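Local coordinates for molybdopterin-guanine dinucleotide biosynthesis adapter protein (Escherichia coli, PDB 1NP6), which binds GTP, hydrolyses it weakly, and may act as an adapter protein for efficient biosynthesis and use of the molybdopterin-guanine dinucleotide cofactor, at residues B[11-14]-B[15-19]; B[21-24]-B[25-28]; B[94-98]-B[99-103]; B[131-134]-B[135-139]. One frame throughout, in Å; residues are numbered along the deposited sequence.

Interaction 1 (B[11-14]-B[15-19]); sequences FAAW and SGTGK. With SO4 (sulfate ion), chain D.
With chi1 at -68°, T17 sets OG1 beside its own backbone N and opposite its carbonyl carbon, which brings the hydroxyl within reach of the carbonyl of W14; CG2 swings the other way, to the methyl of A13. OG1 donates to W14 O at 2.9 Å, and T17 N donates to that same oxygen, both coming from one face of the carbonyl plane. The N-H bond closes a type II turn from W14 to T17, with G16 at the left-handed third position. On the apolar side, T17 CB packs against A13 CB at 3.6 Å. With alanine in place of T17, W14 O would probably be left with the backbone N-H of the turn as its donor, and A13 CB would lose the CG2 methyl, though not CB, as a neighbour. This is the Walker A P-loop between strand 8-12 and helix 19-32, and a sulfate, probably from the crystallisation liquor, sits in its nest of amides. G16 N points almost straight at sulfate O4 (2.9 Å, 178°), while K19 N and G18 N, the latter at the helix N-cap, both donate to O2; T20 N adds another bond. K19, which probably contributes to GTP binding, bends at chi3 and chi4 and lies along the end of the strand, with CD 3.2 Å from F11 O and CE 3.4 Å from A13 N. The W14 indole leads away from the loop and stacks with H126.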
ATOM      1  N   PHE B  11       0.100  -5.190 -20.784  1.00 30.27           N
ATOM      2  CA  PHE B  11       1.119  -5.055 -21.810  1.00 29.24           C
ATOM      3  C   PHE B  11       2.101  -6.203 -21.655  1.00 28.93           C
ATOM      4  O   PHE B  11       2.657  -6.412 -20.574  1.00 45.69           O
ATOM      5  CB  PHE B  11       1.837  -3.695 -21.688  1.00 31.66           C
ATOM      6  CG  PHE B  11       1.090  -2.569 -22.360  1.00 36.57           C
ATOM      7  CD1 PHE B  11       0.043  -1.939 -21.713  1.00 38.97           C
ATOM      8  CD2 PHE B  11       1.392  -2.192 -23.660  1.00 37.88           C
ATOM      9  CE1 PHE B  11      -0.683  -0.942 -22.339  1.00 31.62           C
ATOM     10  CE2 PHE B  11       0.672  -1.185 -24.292  1.00 34.21           C
ATOM     11  CZ  PHE B  11      -0.358  -0.558 -23.629  1.00 34.13           C
ATOM     12  N   ALA B  12       2.290  -6.963 -22.728  1.00 31.25           N
ATOM     13  CA  ALA B  12       3.091  -8.166 -22.643  1.00 30.47           C
ATOM     14  C   ALA B  12       4.182  -8.202 -23.695  1.00 27.63           C
ATOM     15  O   ALA B  12       3.947  -7.864 -24.855  1.00 33.83           O
ATOM     16  CB  ALA B  12       2.183  -9.416 -22.747  1.00 33.22           C
ATOM     17  N   ALA B  13       5.375  -8.629 -23.274  1.00 35.43           N
ATOM     18  CA  ALA B  13       6.540  -8.773 -24.144  1.00 32.79           C
ATOM     19  C   ALA B  13       7.635  -9.616 -23.487  1.00 33.28           C
ATOM     20  O   ALA B  13       7.721  -9.691 -22.254  1.00 39.29           O
ATOM     21  CB  ALA B  13       7.108  -7.394 -24.548  1.00 36.80           C
ATOM     22  N   TRP B  14       8.458 -10.251 -24.316  1.00 38.38           N
ATOM     23  CA  TRP B  14       9.695 -10.890 -23.856  1.00 44.36           C
ATOM     24  C   TRP B  14      10.591  -9.847 -23.204  1.00 46.53           C
ATOM     25  O   TRP B  14      10.629  -8.701 -23.652  1.00 40.98           O
ATOM     26  CB  TRP B  14      10.481 -11.475 -25.036  1.00 48.26           C
ATOM     27  CG  TRP B  14       9.819 -12.585 -25.816  1.00 54.80           C
ATOM     28  CD1 TRP B  14       9.421 -13.820 -25.344  1.00 42.13           C
ATOM     29  CD2 TRP B  14       9.508 -12.576 -27.216  1.00 37.02           C
ATOM     30  NE1 TRP B  14       8.879 -14.561 -26.367  1.00 43.34           N
ATOM     31  CE2 TRP B  14       8.914 -13.828 -27.526  1.00 37.64           C
ATOM     32  CE3 TRP B  14       9.665 -11.640 -28.245  1.00 43.56           C
ATOM     33  CZ2 TRP B  14       8.479 -14.157 -28.821  1.00 38.17           C
ATOM     34  CZ3 TRP B  14       9.223 -11.966 -29.534  1.00 46.72           C
ATOM     35  CH2 TRP B  14       8.639 -13.217 -29.805  1.00 52.66           C
ATOM     36  N   SER B  15      11.325 -10.262 -22.170  1.00 41.91           N
ATOM     37  CA  SER B  15      12.317  -9.429 -21.490  1.00 48.06           C
ATOM     38  C   SER B  15      13.224  -8.681 -22.477  1.00 45.38           C
ATOM     39  O   SER B  15      13.759  -9.277 -23.420  1.00 46.80           O
ATOM     40  CB  SER B  15      13.167 -10.313 -20.562  1.00 57.83           C
ATOM     41  OG  SER B  15      13.974  -9.542 -19.690  1.00 68.99           O
ATOM     42  N   GLY B  16      13.384  -7.378 -22.269  1.00 48.77           N
ATOM     43  CA  GLY B  16      14.278  -6.581 -23.098  1.00 52.81           C
ATOM     44  C   GLY B  16      13.655  -5.970 -24.345  1.00 51.55           C
ATOM     45  O   GLY B  16      14.308  -5.193 -25.049  1.00 38.33           O
ATOM     46  N   THR B  17      12.396  -6.315 -24.620  1.00 38.14           N
ATOM     47  CA  THR B  17      11.670  -5.777 -25.776  1.00 36.67           C
ATOM     48  C   THR B  17      11.359  -4.283 -25.638  1.00 36.86           C
ATOM     49  O   THR B  17      11.318  -3.564 -26.638  1.00 35.92           O
ATOM     50  CB  THR B  17      10.355  -6.566 -25.985  1.00 34.49           C
ATOM     51  OG1 THR B  17      10.665  -7.896 -26.394  1.00 38.92           O
ATOM     52  CG2 THR B  17       9.543  -6.018 -27.169  1.00 34.31           C
ATOM     53  N   GLY B  18      11.076  -3.838 -24.413  1.00 42.05           N
ATOM     54  CA  GLY B  18      10.874  -2.422 -24.141  1.00 44.55           C
ATOM     55  C   GLY B  18       9.583  -2.052 -23.419  1.00 39.78           C
ATOM     56  O   GLY B  18       9.132  -0.918 -23.503  1.00 37.33           O
ATOM     57  N   LYS B  19       8.987  -3.013 -22.720  1.00 38.89           N
ATOM     58  CA  LYS B  19       7.777  -2.805 -21.917  1.00 29.47           C
ATOM     59  C   LYS B  19       7.784  -1.604 -20.932  1.00 33.46           C
ATOM     60  O   LYS B  19       6.930  -0.711 -21.040  1.00 33.70           O
ATOM     61  CB  LYS B  19       7.477  -4.086 -21.147  1.00 45.91           C
ATOM     62  CG  LYS B  19       6.114  -4.620 -21.388  1.00 44.25           C
ATOM     63  CD  LYS B  19       5.685  -5.513 -20.250  1.00 70.89           C
ATOM     64  CE  LYS B  19       6.202  -6.919 -20.432  1.00 50.15           C
ATOM     65  NZ  LYS B  19       7.190  -7.288 -19.371  1.00 71.67           N
TER
HETATM   66  S   SO4 D 205      11.376  -4.894 -20.908  1.00 50.25           S
HETATM   67  O1  SO4 D 205      10.825  -3.903 -19.996  1.00 49.68           O
HETATM   68  O2  SO4 D 205      10.347  -5.379 -21.841  1.00 48.44           O
HETATM   69  O3  SO4 D 205      12.443  -4.252 -21.659  1.00 48.45           O
HETATM   70  O4  SO4 D 205      11.905  -6.019 -20.153  1.00 47.81           O

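Interaction 2 (B[21-24]-B[25-28]); sequences TLLK and KLIP
L22 O is gripped twice by the following turn, by L26 N at 3.0 Å and by K25 N at 3.1 Å. The two donors come in differently: L26 N lies in the carbonyl plane, whereas K25 N stands well above it, 60° out. One residue on, L23 O takes a straighter bond from I27 N (168°). I27 keeps CG1 beside its backbone N, chi1 -74°, and this lays CG1 and CD1 alongside the turn, each 3.5 Å from L23 O. The next link in the ladder is missing because P28 has no N-H to give; its CD comes to 3.2 Å from K24 O instead, and the helix kinks there. The leucines build the inner side: L23 CD1 meets L26 CD2 at 4.3 Å, and both side chains also rest on F11 of strand 8-12. L22 and L26 turn to L161 of helix 158-170. On another side K24 reaches the second subunit, where its NZ forms a salt bridge with E58, and L23, I27 and P28 pack against that subunit as well. K25 CG lies 3.4 Å from T21 O. Helix 19-32 thus has the place that the helix after the P-loop takes in P-loop NTPases, packed on the parallel sheet, and in this homodimer it also lines the subunit interface.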
ATOM      1  N   THR B  21       9.888   0.905 -20.446  1.00 53.60           N
ATOM      2  CA  THR B  21      10.231   2.118 -21.188  1.00 55.11           C
ATOM      3  C   THR B  21       9.032   2.701 -21.952  1.00 54.80           C
ATOM      4  O   THR B  21       8.832   3.917 -21.982  1.00 51.91           O
ATOM      5  CB  THR B  21      11.403   1.806 -22.153  1.00 58.56           C
ATOM      6  OG1 THR B  21      12.630   1.806 -21.416  1.00 51.27           O
ATOM      7  CG2 THR B  21      11.597   2.888 -23.219  1.00 45.48           C
ATOM      8  N   LEU B  22       8.251   1.820 -22.576  1.00 46.31           N
ATOM      9  CA  LEU B  22       7.046   2.204 -23.291  1.00 44.84           C
ATOM     10  C   LEU B  22       6.011   2.769 -22.326  1.00 34.38           C
ATOM     11  O   LEU B  22       5.445   3.824 -22.586  1.00 35.13           O
ATOM     12  CB  LEU B  22       6.464   1.008 -24.079  1.00 38.08           C
ATOM     13  CG  LEU B  22       5.215   1.336 -24.923  1.00 41.97           C
ATOM     14  CD1 LEU B  22       5.477   2.460 -25.924  1.00 38.16           C
ATOM     15  CD2 LEU B  22       4.687   0.118 -25.646  1.00 42.25           C
ATOM     16  N   LEU B  23       5.757   2.049 -21.228  1.00 28.34           N
ATOM     17  CA  LEU B  23       4.804   2.480 -20.196  1.00 28.90           C
ATOM     18  C   LEU B  23       5.196   3.827 -19.571  1.00 48.63           C
ATOM     19  O   LEU B  23       4.326   4.635 -19.230  1.00 40.96           O
ATOM     20  CB  LEU B  23       4.643   1.414 -19.126  1.00 32.52           C
ATOM     21  CG  LEU B  23       3.453   0.451 -19.141  1.00 43.98           C
ATOM     22  CD1 LEU B  23       2.670   0.421 -20.447  1.00 42.60           C
ATOM     23  CD2 LEU B  23       3.888  -0.958 -18.708  1.00 40.09           C
ATOM     24  N   LYS B  24       6.503   4.068 -19.461  1.00 47.12           N
ATOM     25  CA  LYS B  24       7.059   5.336 -18.964  1.00 53.67           C
ATOM     26  C   LYS B  24       6.609   6.552 -19.754  1.00 35.50           C
ATOM     27  O   LYS B  24       6.467   7.627 -19.177  1.00 50.33           O
ATOM     28  CB  LYS B  24       8.595   5.296 -18.945  1.00 52.93           C
ATOM     29  CG  LYS B  24       9.181   4.736 -17.676  1.00 49.17           C
ATOM     30  CD  LYS B  24      10.526   5.375 -17.368  1.00 77.55           C
ATOM     31  CE  LYS B  24      11.574   4.332 -17.001  1.00 75.54           C
ATOM     32  NZ  LYS B  24      12.899   4.659 -17.602  1.00 64.38           N
ATOM     33  N   LYS B  25       6.386   6.383 -21.062  1.00 44.91           N
ATOM     34  CA  LYS B  25       5.882   7.451 -21.942  1.00 48.68           C
ATOM     35  C   LYS B  25       4.367   7.417 -22.213  1.00 47.11           C
ATOM     36  O   LYS B  25       3.767   8.439 -22.540  1.00 32.87           O
ATOM     37  CB  LYS B  25       6.600   7.448 -23.301  1.00 55.59           C
ATOM     38  CG  LYS B  25       8.011   6.882 -23.308  1.00 65.96           C
ATOM     39  CD  LYS B  25       8.800   7.412 -24.491  1.00 67.29           C
ATOM     40  CE  LYS B  25       8.598   6.553 -25.729  1.00 70.91           C
ATOM     41  NZ  LYS B  25       8.796   7.321 -26.997  1.00 80.51           N
ATOM     42  N   LEU B  26       3.747   6.246 -22.121  1.00 40.82           N
ATOM     43  CA  LEU B  26       2.313   6.148 -22.402  1.00 30.85           C
ATOM     44  C   LEU B  26       1.462   6.739 -21.286  1.00 27.65           C
ATOM     45  O   LEU B  26       0.461   7.429 -21.560  1.00 33.71           O
ATOM     46  CB  LEU B  26       1.917   4.676 -22.658  1.00 33.77           C
ATOM     47  CG  LEU B  26       0.421   4.416 -22.867  1.00 29.64           C
ATOM     48  CD1 LEU B  26      -0.105   5.049 -24.158  1.00 29.05           C
ATOM     49  CD2 LEU B  26       0.139   2.891 -22.813  1.00 34.34           C
ATOM     50  N   ILE B  27       1.859   6.480 -20.034  1.00 26.85           N
ATOM     51  CA  ILE B  27       1.120   6.934 -18.856  1.00 34.05           C
ATOM     52  C   ILE B  27       0.966   8.480 -18.818  1.00 37.88           C
ATOM     53  O   ILE B  27      -0.145   8.985 -18.647  1.00 28.53           O
ATOM     54  CB  ILE B  27       1.728   6.339 -17.548  1.00 34.21           C
ATOM     55  CG1 ILE B  27       1.358   4.840 -17.421  1.00 31.27           C
ATOM     56  CG2 ILE B  27       1.238   7.088 -16.298  1.00 35.09           C
ATOM     57  CD1 ILE B  27       2.234   4.047 -16.428  1.00 36.16           C
ATOM     58  N   PRO B  28       2.051   9.227 -18.998  1.00 40.69           N
ATOM     59  CA  PRO B  28       1.931  10.695 -19.116  1.00 32.00           C
ATOM     60  C   PRO B  28       0.971  11.124 -20.219  1.00 28.16           C
ATOM     61  O   PRO B  28       0.162  12.026 -19.984  1.00 38.46           O
ATOM     62  CB  PRO B  28       3.370  11.155 -19.442  1.00 40.42           C
ATOM     63  CG  PRO B  28       4.255  10.084 -18.891  1.00 47.92           C
ATOM     64  CD  PRO B  28       3.459   8.776 -19.044  1.00 35.94           C
TER

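Interaction 3 (B[94-98]-B[99-103]); sequences SRMDT and SKLDL
Two weak backbone bonds, K100 N to D97 O and L101 N to T98 O, both 3.3 Å, wind the chain through a short 3-10 turn at T98-S99 on its way from helix 89-95 to strand 103-107. D97 spans this turn with both carboxylate oxygens. Its CG lies opposite the backbone N (chi1 -177°), which swings the carboxylate forward over S99 and K100. S99 OG donates to D97 OD1 at 3.0 Å, arriving on the syn side but 35° out of the carboxylate plane. OD2 lies 3.3 Å from K100 CD, and K100 NZ comes to 3.7 Å from it, a long salt bridge. On the apolar side, M96 SD meets L101 CD1 at 4.2 Å, their side chains crossing at about a right angle. Q66 of the second subunit packs on M96 and L101, and its OE1 takes a bond from D97 N. An asparagine in place of D97 would probably leave the K100 ammonium without this counter-charge, and S99 OG would keep an acceptor there only if the amide oxygen stayed on its side. S99 to D102 are predicted to belong to the GTP site. One hydroxyl bond, weak amide bonds and a distant charge pair suggest a turn held by several modest interactions.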
ATOM      1  N   SER B  94      -9.030  -4.929  -6.977  1.00 35.50           N
ATOM      2  CA  SER B  94     -10.072  -4.567  -6.000  1.00 38.29           C
ATOM      3  C   SER B  94      -9.561  -3.848  -4.733  1.00 27.67           C
ATOM      4  O   SER B  94     -10.357  -3.244  -4.020  1.00 35.50           O
ATOM      5  CB  SER B  94     -10.891  -5.809  -5.578  1.00 34.35           C
ATOM      6  OG  SER B  94     -10.256  -6.460  -4.493  1.00 37.79           O
ATOM      7  N   ARG B  95      -8.268  -3.952  -4.411  1.00 27.01           N
ATOM      8  CA  ARG B  95      -7.729  -3.217  -3.249  1.00 30.36           C
ATOM      9  C   ARG B  95      -7.384  -1.766  -3.616  1.00 32.04           C
ATOM     10  O   ARG B  95      -7.128  -0.939  -2.729  1.00 27.72           O
ATOM     11  CB  ARG B  95      -6.506  -3.906  -2.640  1.00 32.31           C
ATOM     12  CG  ARG B  95      -6.693  -5.410  -2.274  1.00 35.89           C
ATOM     13  CD  ARG B  95      -7.955  -5.736  -1.489  1.00 32.08           C
ATOM     14  NE  ARG B  95      -7.943  -5.187  -0.130  1.00 34.94           N
ATOM     15  CZ  ARG B  95      -9.000  -5.113   0.672  1.00 43.84           C
ATOM     16  NH1 ARG B  95     -10.184  -5.564   0.267  1.00 45.39           N
ATOM     17  NH2 ARG B  95      -8.876  -4.591   1.890  1.00 37.45           N
ATOM     18  N   MET B  96      -7.406  -1.458  -4.910  1.00 30.85           N
ATOM     19  CA  MET B  96      -7.259  -0.060  -5.383  1.00 42.51           C
ATOM     20  C   MET B  96      -8.538   0.745  -5.134  1.00 45.94           C
ATOM     21  O   MET B  96      -9.627   0.162  -5.045  1.00 29.17           O
ATOM     22  CB  MET B  96      -6.882  -0.025  -6.879  1.00 38.40           C
ATOM     23  CG  MET B  96      -5.416  -0.379  -7.142  1.00 43.96           C
ATOM     24  SD  MET B  96      -4.959  -0.511  -8.897  1.00 40.40           S
ATOM     25  CE  MET B  96      -3.379   0.131  -8.904  1.00 30.85           C
ATOM     26  N   ASP B  97      -8.407   2.070  -4.997  1.00 27.37           N
ATOM     27  CA  ASP B  97      -9.564   2.957  -4.852  1.00 34.22           C
ATOM     28  C   ASP B  97     -10.029   3.361  -6.257  1.00 46.95           C
ATOM     29  O   ASP B  97      -9.547   4.359  -6.832  1.00 29.06           O
ATOM     30  CB  ASP B  97      -9.202   4.190  -3.987  1.00 38.75           C
ATOM     31  CG  ASP B  97     -10.396   5.124  -3.727  1.00 57.55           C
ATOM     32  OD1 ASP B  97     -11.530   4.801  -4.143  1.00 43.69           O
ATOM     33  OD2 ASP B  97     -10.287   6.218  -3.112  1.00 46.50           O
ATOM     34  N   THR B  98     -10.958   2.577  -6.810  1.00 31.48           N
ATOM     35  CA  THR B  98     -11.356   2.712  -8.222  1.00 36.51           C
ATOM     36  C   THR B  98     -12.315   3.867  -8.481  1.00 40.51           C
ATOM     37  O   THR B  98     -12.586   4.210  -9.638  1.00 48.15           O
ATOM     38  CB  THR B  98     -11.965   1.387  -8.777  1.00 40.70           C
ATOM     39  OG1 THR B  98     -12.739   0.745  -7.754  1.00 43.66           O
ATOM     40  CG2 THR B  98     -10.866   0.382  -9.095  1.00 38.44           C
ATOM     41  N   SER B  99     -12.822   4.457  -7.403  1.00 42.66           N
ATOM     42  CA  SER B  99     -13.611   5.679  -7.472  1.00 51.28           C
ATOM     43  C   SER B  99     -12.811   6.859  -8.056  1.00 56.92           C
ATOM     44  O   SER B  99     -13.400   7.843  -8.504  1.00 51.59           O
ATOM     45  CB  SER B  99     -14.161   6.031  -6.079  1.00 53.42           C
ATOM     46  OG  SER B  99     -13.265   6.861  -5.348  1.00 58.31           O
ATOM     47  N   LYS B 100     -11.479   6.753  -8.048  1.00 44.99           N
ATOM     48  CA  LYS B 100     -10.602   7.828  -8.540  1.00 39.00           C
ATOM     49  C   LYS B 100      -9.744   7.392  -9.742  1.00 44.91           C
ATOM     50  O   LYS B 100      -8.756   8.058 -10.077  1.00 37.57           O
ATOM     51  CB  LYS B 100      -9.667   8.319  -7.427  1.00 54.96           C
ATOM     52  CG  LYS B 100     -10.325   8.762  -6.136  1.00 66.48           C
ATOM     53  CD  LYS B 100      -9.309   8.721  -4.989  1.00 80.11           C
ATOM     54  CE  LYS B 100      -9.252  10.037  -4.221  1.00 85.69           C
ATOM     55  NZ  LYS B 100      -9.489   9.852  -2.758  1.00 77.34           N
ATOM     56  N   LEU B 101     -10.099   6.268 -10.368  1.00 43.83           N
ATOM     57  CA  LEU B 101      -9.336   5.728 -11.507  1.00 46.48           C
ATOM     58  C   LEU B 101     -10.258   5.405 -12.671  1.00 43.88           C
ATOM     59  O   LEU B 101     -11.432   5.097 -12.466  1.00 38.64           O
ATOM     60  CB  LEU B 101      -8.556   4.458 -11.113  1.00 36.96           C
ATOM     61  CG  LEU B 101      -7.429   4.501 -10.062  1.00 42.82           C
ATOM     62  CD1 LEU B 101      -6.948   3.084  -9.754  1.00 31.93           C
ATOM     63  CD2 LEU B 101      -6.215   5.401 -10.446  1.00 29.27           C
ATOM     64  N   ASP B 102      -9.711   5.439 -13.883  1.00 35.68           N
ATOM     65  CA  ASP B 102     -10.454   5.121 -15.111  1.00 37.16           C
ATOM     66  C   ASP B 102     -10.010   3.833 -15.801  1.00 35.21           C
ATOM     67  O   ASP B 102     -10.745   3.285 -16.617  1.00 44.11           O
ATOM     68  CB  ASP B 102     -10.308   6.270 -16.112  1.00 38.72           C
ATOM     69  CG  ASP B 102     -10.757   7.600 -15.539  1.00 48.50           C
ATOM     70  OD1 ASP B 102     -11.903   7.676 -15.057  1.00 40.65           O
ATOM     71  OD2 ASP B 102     -10.036   8.625 -15.519  1.00 43.01           O
ATOM     72  N   LEU B 103      -8.798   3.373 -15.481  1.00 34.44           N
ATOM     73  CA  LEU B 103      -8.091   2.350 -16.241  1.00 38.50           C
ATOM     74  C   LEU B 103      -6.942   1.814 -15.406  1.00 45.08           C
ATOM     75  O   LEU B 103      -6.177   2.589 -14.850  1.00 34.21           O
ATOM     76  CB  LEU B 103      -7.500   2.960 -17.523  1.00 40.13           C
ATOM     77  CG  LEU B 103      -6.542   2.115 -18.361  1.00 40.54           C
ATOM     78  CD1 LEU B 103      -7.329   1.137 -19.267  1.00 41.43           C
ATOM     79  CD2 LEU B 103      -5.623   2.996 -19.184  1.00 49.27           C
TER

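Interaction 4 (B[131-134]-B[135-139]); sequences LVID and RHVIA
R135 is the second residue of a turn that starts at D134, whose carboxylate reaches past it to the next amide. The first torsion of R135, 63°, puts CG over one face of the H136 ring, 4.3 Å above its plane. At H136 the backbone N donates to D134 OD2 at 2.9 Å (151°), using the anti lone pair of that oxygen. D134 holds its carboxylate there by a first torsion of 63°, which tucks CG between its own N and carbonyl carbon and brings the group round toward the amides that follow. OD2 also rests 3.3 Å from H136 CB. This is an Asx turn built into a type I beta turn from D134 to V137, and it leads the loop after strand 116-120 into strand 137-142 of the parallel sheet. The other carboxylate oxygen of D134, OD1, has a long, weak ion pair with K116. Next comes V137, whose N donates weakly to D134 O at 3.4 Å. A water backs up this closure by donating both to D134 O, at 2.6 Å, and to V137 O. The V137 side chain is buried against V118 of strand 116-120, and its CB meets I133 CG2 at 3.8 Å, the two side chains crossing at about a right angle. From I138 the strand pairs with its neighbour, I138 bonding to K116 and A139 to V118 through their backbones.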
ATOM      1  N   LEU B 131       5.880 -15.200 -31.915  1.00 41.08           N
ATOM      2  CA  LEU B 131       4.878 -14.483 -31.117  1.00 58.45           C
ATOM      3  C   LEU B 131       3.660 -15.360 -30.804  1.00 66.88           C
ATOM      4  O   LEU B 131       3.082 -15.976 -31.706  1.00 58.86           O
ATOM      5  CB  LEU B 131       4.396 -13.224 -31.843  1.00 49.67           C
ATOM      6  CG  LEU B 131       5.277 -11.975 -31.813  1.00 51.24           C
ATOM      7  CD1 LEU B 131       4.702 -10.920 -32.745  1.00 55.97           C
ATOM      8  CD2 LEU B 131       5.438 -11.422 -30.401  1.00 50.56           C
ATOM      9  N   VAL B 132       3.272 -15.396 -29.530  1.00 66.59           N
ATOM     10  CA  VAL B 132       2.076 -16.123 -29.092  1.00 59.28           C
ATOM     11  C   VAL B 132       0.896 -15.154 -28.903  1.00 60.37           C
ATOM     12  O   VAL B 132       0.868 -14.360 -27.961  1.00 66.04           O
ATOM     13  CB  VAL B 132       2.339 -17.014 -27.820  1.00 57.62           C
ATOM     14  CG1 VAL B 132       3.454 -18.012 -28.075  1.00 57.23           C
ATOM     15  CG2 VAL B 132       2.675 -16.181 -26.583  1.00 68.83           C
ATOM     16  N   ILE B 133      -0.061 -15.214 -29.827  1.00 50.97           N
ATOM     17  CA  ILE B 133      -1.218 -14.322 -29.834  1.00 48.32           C
ATOM     18  C   ILE B 133      -2.507 -15.079 -29.499  1.00 54.62           C
ATOM     19  O   ILE B 133      -3.214 -15.529 -30.409  1.00 47.40           O
ATOM     20  CB  ILE B 133      -1.364 -13.619 -31.210  1.00 45.03           C
ATOM     21  CG1 ILE B 133      -0.072 -12.880 -31.593  1.00 60.79           C
ATOM     22  CG2 ILE B 133      -2.572 -12.671 -31.203  1.00 40.28           C
ATOM     23  CD1 ILE B 133      -0.060 -12.337 -33.018  1.00 70.55           C
ATOM     24  N   ASP B 134      -2.804 -15.195 -28.203  1.00 55.16           N
ATOM     25  CA  ASP B 134      -4.011 -15.873 -27.710  1.00 66.24           C
ATOM     26  C   ASP B 134      -5.266 -15.000 -27.865  1.00 63.36           C
ATOM     27  O   ASP B 134      -5.205 -13.926 -28.475  1.00 58.50           O
ATOM     28  CB  ASP B 134      -3.823 -16.333 -26.252  1.00 65.57           C
ATOM     29  CG  ASP B 134      -3.624 -15.174 -25.288  1.00 75.30           C
ATOM     30  OD1 ASP B 134      -2.608 -15.169 -24.564  1.00 76.71           O
ATOM     31  OD2 ASP B 134      -4.431 -14.226 -25.177  1.00 65.58           O
ATOM     32  N   ARG B 135      -6.393 -15.451 -27.308  1.00 52.59           N
ATOM     33  CA  ARG B 135      -7.688 -14.797 -27.551  1.00 50.42           C
ATOM     34  C   ARG B 135      -7.843 -13.417 -26.889  1.00 39.48           C
ATOM     35  O   ARG B 135      -8.720 -12.633 -27.268  1.00 44.93           O
ATOM     36  CB  ARG B 135      -8.855 -15.711 -27.150  1.00 52.61           C
ATOM     37  CG  ARG B 135      -8.903 -16.063 -25.677  1.00 55.79           C
ATOM     38  CD  ARG B 135      -9.981 -17.080 -25.310  1.00 75.91           C
ATOM     39  NE  ARG B 135     -10.865 -16.578 -24.259  1.00 78.18           N
ATOM     40  CZ  ARG B 135     -11.952 -15.836 -24.475  1.00 80.97           C
ATOM     41  NH1 ARG B 135     -12.310 -15.502 -25.711  1.00 59.95           N
ATOM     42  NH2 ARG B 135     -12.684 -15.423 -23.450  1.00 73.43           N
ATOM     43  N   HIS B 136      -6.993 -13.132 -25.909  1.00 47.87           N
ATOM     44  CA  HIS B 136      -7.068 -11.875 -25.161  1.00 44.16           C
ATOM     45  C   HIS B 136      -6.380 -10.680 -25.825  1.00 46.18           C
ATOM     46  O   HIS B 136      -6.561  -9.552 -25.375  1.00 40.51           O
ATOM     47  CB  HIS B 136      -6.506 -12.082 -23.756  1.00 33.90           C
ATOM     48  CG  HIS B 136      -7.353 -12.973 -22.904  1.00 60.10           C
ATOM     49  ND1 HIS B 136      -6.839 -14.047 -22.210  1.00 68.10           N
ATOM     50  CD2 HIS B 136      -8.683 -12.959 -22.646  1.00 54.52           C
ATOM     51  CE1 HIS B 136      -7.815 -14.652 -21.555  1.00 62.31           C
ATOM     52  NE2 HIS B 136      -8.942 -14.013 -21.804  1.00 59.13           N
ATOM     53  N   VAL B 137      -5.594 -10.922 -26.873  1.00 46.68           N
ATOM     54  CA  VAL B 137      -4.800  -9.862 -27.516  1.00 44.97           C
ATOM     55  C   VAL B 137      -5.679  -8.960 -28.397  1.00 47.32           C
ATOM     56  O   VAL B 137      -6.376  -9.449 -29.283  1.00 43.22           O
ATOM     57  CB  VAL B 137      -3.621 -10.467 -28.345  1.00 39.33           C
ATOM     58  CG1 VAL B 137      -2.811  -9.378 -29.084  1.00 39.62           C
ATOM     59  CG2 VAL B 137      -2.715 -11.291 -27.464  1.00 40.26           C
ATOM     60  N   ILE B 138      -5.649  -7.651 -28.142  1.00 30.31           N
ATOM     61  CA  ILE B 138      -6.416  -6.681 -28.924  1.00 34.64           C
ATOM     62  C   ILE B 138      -5.566  -5.942 -29.977  1.00 39.17           C
ATOM     63  O   ILE B 138      -6.111  -5.269 -30.870  1.00 34.35           O
ATOM     64  CB  ILE B 138      -7.157  -5.675 -27.982  1.00 47.97           C
ATOM     65  CG1 ILE B 138      -6.158  -4.755 -27.227  1.00 38.69           C
ATOM     66  CG2 ILE B 138      -8.077  -6.443 -27.013  1.00 39.78           C
ATOM     67  CD1 ILE B 138      -6.821  -3.590 -26.461  1.00 31.04           C
ATOM     68  N   ALA B 139      -4.241  -6.080 -29.869  1.00 34.33           N
ATOM     69  CA  ALA B 139      -3.306  -5.421 -30.796  1.00 35.72           C
ATOM     70  C   ALA B 139      -1.872  -5.893 -30.560  1.00 35.03           C
ATOM     71  O   ALA B 139      -1.558  -6.380 -29.482  1.00 34.26           O
ATOM     72  CB  ALA B 139      -3.387  -3.923 -30.612  1.00 29.03           C
TER
HETATM   73  O   HOH W   1      -6.432 -12.264 -30.107  1.00 50.29           O

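The four contacts follow one another along the chain without nesting or crossing. Interaction 1 closes the P-loop after strand 8-12, and the chain runs straight into helix 19-32, where interaction 2 lies; F11 packs across from the first to the second. Interaction 3 comes much later, closing the turn between helix 89-95 and strand 103-107, about 25 Å from interaction 1 between centres and across the chain's centre from it. It touches none of the others, though like interaction 2 it meets the second subunit. Interaction 4 turns the chain into strand 137-142 and returns to the first, L131 packing on the W14 indole.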